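Local coordinates for antifungal protein GAFP-1 (Gastrodia elata, PDB 1XD5) that probably binds mannose as a monomeric monocot lectin and probably acts against fungi, at residues V94-D97 with N98-A102; V32-N36 with N37-W41. All coordinates share one frame; numbering follows the deposited sequence.

Contact 1: V94-D97 with N98-A102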
loop_
_atom_site.group_PDB
_atom_site.type_symbol
_atom_site.label_atom_id
_atom_site.label_comp_id
_atom_site.label_asym_id
_atom_site.label_seq_id
_atom_site.Cartn_x
_atom_site.Cartn_y
_atom_site.Cartn_z
ATOM N N VAL A 94 -1.585 2.034 -6.956
ATOM C CA VAL A 94 -0.780 1.336 -7.960
ATOM C C VAL A 94 0.699 1.357 -7.579
ATOM O O VAL A 94 1.184 2.338 -7.040
ATOM C CB VAL A 94 -0.958 1.978 -9.360
ATOM C CG1 VAL A 94 -0.290 1.139 -10.472
ATOM C CG2 VAL A 94 -2.449 2.215 -9.682
ATOM N N ILE A 95 1.410 0.266 -7.861
ATOM C CA ILE A 95 2.871 0.283 -7.815
ATOM C C ILE A 95 3.387 0.427 -9.244
ATOM O O ILE A 95 2.984 -0.337 -10.134
ATOM C CB ILE A 95 3.454 -1.005 -7.175
ATOM C CG1 ILE A 95 2.897 -1.217 -5.765
ATOM C CG2 ILE A 95 5.001 -0.938 -7.148
ATOM C CD1 ILE A 95 3.243 -2.567 -5.137
ATOM N N TYR A 96 4.274 1.397 -9.454
ATOM C CA TYR A 96 4.897 1.617 -10.753
ATOM C C TYR A 96 6.393 1.360 -10.701
ATOM O O TYR A 96 7.033 1.527 -9.657
ATOM C CB TYR A 96 4.675 3.062 -11.226
ATOM C CG TYR A 96 3.259 3.345 -11.659
ATOM C CD1 TYR A 96 2.800 2.939 -12.912
ATOM C CD2 TYR A 96 2.378 4.015 -10.811
ATOM C CE1 TYR A 96 1.499 3.189 -13.317
ATOM C CE2 TYR A 96 1.070 4.276 -11.200
ATOM C CZ TYR A 96 0.636 3.859 -12.453
ATOM O OH TYR A 96 -0.654 4.084 -12.836
ATOM N N ASP A 97 6.955 0.975 -11.840
ATOM C CA ASP A 97 8.401 1.063 -11.999
ATOM C C ASP A 97 8.751 2.473 -12.444
ATOM O O ASP A 97 7.930 3.381 -12.325
ATOM C CB ASP A 97 8.922 0.002 -12.968
ATOM C CG ASP A 97 8.370 0.146 -14.365
ATOM O OD1 ASP A 97 7.807 1.208 -14.725
ATOM O OD2 ASP A 97 8.458 -0.787 -15.178
ATOM N N ASN A 98 9.959 2.659 -12.965
ATOM C CA ASN A 98 10.413 3.985 -13.383
ATOM C C ASN A 98 9.978 4.391 -14.796
ATOM O O ASN A 98 10.381 5.451 -15.289
ATOM C CB ASN A 98 11.942 4.111 -13.221
ATOM C CG ASN A 98 12.726 3.037 -13.989
ATOM O OD1 ASN A 98 13.958 3.035 -13.967
ATOM N ND2 ASN A 98 12.019 2.121 -14.661
ATOM N N SER A 99 9.145 3.565 -15.433
ATOM C CA SER A 99 8.808 3.745 -16.844
ATOM C C SER A 99 7.307 3.746 -17.119
ATOM O O SER A 99 6.882 3.383 -18.214
ATOM C CB SER A 99 9.477 2.651 -17.685
ATOM O OG SER A 99 10.874 2.644 -17.485
ATOM N N ASN A 100 6.514 4.149 -16.123
ATOM C CA ASN A 100 5.053 4.201 -16.238
ATOM C C ASN A 100 4.406 2.833 -16.468
ATOM O O ASN A 100 3.327 2.729 -17.062
ATOM C CB ASN A 100 4.610 5.216 -17.315
ATOM C CG ASN A 100 3.150 5.638 -17.160
ATOM O OD1 ASN A 100 2.668 5.837 -16.047
ATOM N ND2 ASN A 100 2.443 5.776 -18.282
ATOM N N ASN A 101 5.068 1.780 -15.995
ATOM C CA ASN A 101 4.493 0.440 -16.042
ATOM C C ASN A 101 3.971 0.033 -14.675
ATOM O O ASN A 101 4.728 0.006 -13.706
ATOM C CB ASN A 101 5.519 -0.584 -16.531
ATOM C CG ASN A 101 6.003 -0.298 -17.935
ATOM O OD1 ASN A 101 5.206 -0.192 -18.866
ATOM N ND2 ASN A 101 7.317 -0.166 -18.094
ATOM N N ALA A 102 2.677 -0.258 -14.602
ATOM C CA ALA A 102 2.073 -0.744 -13.362
ATOM C C ALA A 102 2.458 -2.204 -13.148
ATOM O O ALA A 102 2.387 -3.016 -14.086
ATOM C CB ALA A 102 0.560 -0.597 -13.411
HETATM O O HOH W 1 6.767 5.568 -13.595
#

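Contact 2: V32-N36 with N37-W41. With SO4 (sulfate ion), chain F.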
loop_
_atom_site.group_PDB
_atom_site.type_symbol
_atom_site.label_atom_id
_atom_site.label_comp_id
_atom_site.label_asym_id
_atom_site.label_seq_id
_atom_site.Cartn_x
_atom_site.Cartn_y
_atom_site.Cartn_z
ATOM N N VAL A 32 -6.053 -0.684 4.561
ATOM C CA VAL A 32 -7.385 -0.292 4.110
ATOM C C VAL A 32 -7.385 0.967 3.249
ATOM O O VAL A 32 -6.705 1.944 3.558
ATOM C CB VAL A 32 -8.363 -0.069 5.306
ATOM C CG1 VAL A 32 -9.793 0.173 4.797
ATOM C CG2 VAL A 32 -8.325 -1.239 6.291
ATOM N N LEU A 33 -8.169 0.925 2.174
ATOM C CA LEU A 33 -8.475 2.114 1.397
ATOM C C LEU A 33 -9.838 2.680 1.815
ATOM O O LEU A 33 -10.865 1.996 1.710
ATOM C CB LEU A 33 -8.457 1.793 -0.105
ATOM C CG LEU A 33 -8.705 2.964 -1.063
ATOM C CD1 LEU A 33 -7.692 4.091 -0.897
ATOM C CD2 LEU A 33 -8.711 2.481 -2.481
ATOM N N TYR A 34 -9.842 3.921 2.301
ATOM C CA TYR A 34 -11.090 4.610 2.606
ATOM C C TYR A 34 -11.420 5.653 1.561
ATOM O O TYR A 34 -10.559 6.418 1.141
ATOM C CB TYR A 34 -11.027 5.293 3.969
ATOM C CG TYR A 34 -10.928 4.329 5.108
ATOM C CD1 TYR A 34 -12.069 3.747 5.644
ATOM C CD2 TYR A 34 -9.685 3.990 5.653
ATOM C CE1 TYR A 34 -11.985 2.849 6.697
ATOM C CE2 TYR A 34 -9.596 3.101 6.716
ATOM C CZ TYR A 34 -10.755 2.530 7.226
ATOM O OH TYR A 34 -10.697 1.641 8.277
ATOM N N ASP A 35 -12.686 5.688 1.173
ATOM C CA ASP A 35 -13.191 6.699 0.266
ATOM C C ASP A 35 -14.127 7.574 1.100
ATOM O O ASP A 35 -15.260 7.176 1.409
ATOM C CB ASP A 35 -13.929 6.023 -0.891
ATOM C CG ASP A 35 -14.505 7.017 -1.893
ATOM O OD1 ASP A 35 -14.639 8.218 -1.578
ATOM O OD2 ASP A 35 -14.853 6.670 -3.020
ATOM N N ASN A 36 -13.636 8.741 1.496
ATOM C CA ASN A 36 -14.378 9.604 2.413
ATOM C C ASN A 36 -14.957 8.833 3.599
ATOM O O ASN A 36 -16.174 8.831 3.824
ATOM C CB ASN A 36 -15.439 10.398 1.641
ATOM C CG ASN A 36 -14.809 11.326 0.623
ATOM O OD1 ASN A 36 -14.528 10.933 -0.510
ATOM N ND2 ASN A 36 -14.521 12.541 1.043
ATOM N N ASN A 37 -14.058 8.150 4.319
ATOM C CA ASN A 37 -14.352 7.370 5.526
ATOM C C ASN A 37 -15.069 6.030 5.324
ATOM O O ASN A 37 -15.363 5.333 6.292
ATOM C CB ASN A 37 -15.081 8.220 6.580
ATOM C CG ASN A 37 -14.321 9.489 6.928
ATOM O OD1 ASN A 37 -14.266 10.439 6.140
ATOM N ND2 ASN A 37 -13.727 9.510 8.100
ATOM N N ARG A 38 -15.337 5.661 4.081
ATOM C CA ARG A 38 -15.972 4.369 3.808
ATOM C C ARG A 38 -14.928 3.406 3.252
ATOM O O ARG A 38 -14.265 3.717 2.254
ATOM C CB ARG A 38 -17.132 4.569 2.833
ATOM C CG ARG A 38 -17.945 3.330 2.458
ATOM C CD ARG A 38 -19.102 3.664 1.502
ATOM N NE ARG A 38 -18.581 4.301 0.297
ATOM C CZ ARG A 38 -18.245 3.658 -0.811
ATOM N NH1 ARG A 38 -18.407 2.335 -0.912
ATOM N NH2 ARG A 38 -17.742 4.340 -1.826
ATOM N N ALA A 39 -14.773 2.249 3.900
ATOM C CA ALA A 39 -13.802 1.233 3.455
ATOM C C ALA A 39 -14.212 0.629 2.115
ATOM O O ALA A 39 -15.314 0.086 1.992
ATOM C CB ALA A 39 -13.661 0.119 4.513
ATOM N N VAL A 40 -13.339 0.721 1.111
ATOM C CA VAL A 40 -13.653 0.167 -0.207
ATOM C C VAL A 40 -12.732 -0.980 -0.643
ATOM O O VAL A 40 -12.998 -1.661 -1.648
ATOM C CB VAL A 40 -13.743 1.267 -1.322
ATOM C CG1 VAL A 40 -14.823 2.295 -0.969
ATOM C CG2 VAL A 40 -12.398 1.943 -1.583
ATOM N N TRP A 41 -11.660 -1.185 0.121
ATOM C CA TRP A 41 -10.659 -2.203 -0.170
ATOM C C TRP A 41 -9.883 -2.452 1.102
ATOM O O TRP A 41 -9.564 -1.516 1.830
ATOM C CB TRP A 41 -9.704 -1.741 -1.291
ATOM C CG TRP A 41 -8.712 -2.805 -1.742
ATOM C CD1 TRP A 41 -8.816 -3.635 -2.839
ATOM C CD2 TRP A 41 -7.466 -3.144 -1.109
ATOM N NE1 TRP A 41 -7.720 -4.465 -2.912
ATOM C CE2 TRP A 41 -6.877 -4.188 -1.863
ATOM C CE3 TRP A 41 -6.788 -2.675 0.027
ATOM C CZ2 TRP A 41 -5.638 -4.768 -1.515
ATOM C CZ3 TRP A 41 -5.564 -3.261 0.378
ATOM C CH2 TRP A 41 -5.001 -4.283 -0.399
HETATM S S SO4 F . -17.318 1.564 -4.536
HETATM O O1 SO4 F . -18.185 1.431 -5.688
HETATM O O2 SO4 F . -16.088 0.822 -4.782
HETATM O O3 SO4 F . -17.965 0.996 -3.362
HETATM O O4 SO4 F . -17.038 2.981 -4.316
HETATM O O HOH W 2 -17.595 7.114 -0.011
#

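Contact 1: V94-D97 with N98-A102
Just past strand 93-96, D97 binds S99 and N101 through its carboxylate, and so ties the loop to its own start. Its CG lies between the backbone N and the carbonyl carbon (chi1 62°), which swings the carboxylate over the bend of the chain instead of out along the strand. There OD1 takes two backbone donors from opposite faces of the carboxylate plane: S99 N at 2.8 Å, which makes an Asx turn, and N101 N at 3.1 Å. OD2 is left for the side chain of N101, whose ND2 approaches its syn lone pair at 3.2 Å. That donor bond lies almost in the amide plane, although amide and carboxylate are turned 77° against each other. With three N-H groups on one carboxylate, the group's rotation is fixed and the loop is drawn tight around it. The backbone adds a bond from D97 N to N101 O, 3.1 Å long, and a water joins D97 O to N100 N.

Beyond this polar knot, Y96 and A102 form a non-hydrogen-bonded antiparallel pair. The tyrosine ring meets the N101-A102 peptide obliquely, CD1 lying 3.6 Å from A102 N. Its CE1 makes a separate apolar contact with A102 CB at 3.9 Å. V94 CG1 lies over one face of the ring near its rim and also meets A102 CB at 3.5 Å, so the three side chains touch one another on the same face of the hairpin.

Y96 OH is hydrogen-bonded to Q88 NE2. Strand 93-96 is flanked by strand 84-87 and by the outermost strand, 102-105, which the loop leads into; I95 packs against L85, I103 and W104.

Contact 2: V32-N36 with N37-W41
Y34 and A39 lie opposite each other as a non-hydrogen-bonded antiparallel pair, CA atoms 4.4 Å apart; the N-to-C directions of the two short strand segments make an angle of 129°, antiparallel with a strong twist, and a type I' turn from D35 to R38 joins them. R38 N to D35 O (3.1 Å) is the turn bond, its donor well above the carbonyl plane; D35 N to R38 O completes that hydrogen-bonded pair, and V40 N reaches L33 O at 2.8 Å.

One face of the hairpin carries V32, Y34 and A39. V32 CG1 lies over a face of the Y34 ring near its rim, while the ring's CE1 meets A39 CB at 3.9 Å; the phenol OH is taken by Q26. Elsewhere L33 and V40 make an apolar contact, L33 CD2 to V40 CG2 at 3.8 Å.

D35 and R38 run side by side in the same direction. D35 OD2 has its stronger partner in R91 NH1; its bridge to R38 NH2 is long, 3.9 Å, and secondary. R38 is extended until chi3 (57°), where the chain bends and lays the guanidinium over V40 CG1. From there it grips a sulfate with two nearly straight bonds, NH1 to O3 at 2.8 Å and NH2 to O4 at 2.9 Å. R91 binds the same ion, which probably came from the crystallisation liquor. A water bridges D35 O and R38 NE.

This is a beta hairpin with a two-residue type I' loop, in the monocot lectin beta-prism II fold. Q26, V32 and Y34 fit the QxDxNxVxY signature by which this family binds mannose, so this hairpin probably carries part of a sugar site.

Overall arrangement
The two contacts come in series along the chain, contact 2 first, and both lie within the bulb-type lectin domain. Their centres are 23 Å apart and their nearest atoms about 8 Å, without touching. Each closes the last two strands of a different four-stranded antiparallel sheet: 31-35 with 38-42 in contact 2, 93-96 with 102-105 in contact 1. The turns differ, a tight I' turn against a longer loop, yet both repeat the same valine-tyrosine-alanine cluster, as expected of the beta prism's related sheets. The chain beyond 102-105 links them, since T106 and T108 touch W41. In each sheet the cluster's tyrosine belongs to a probable mannose-binding signature.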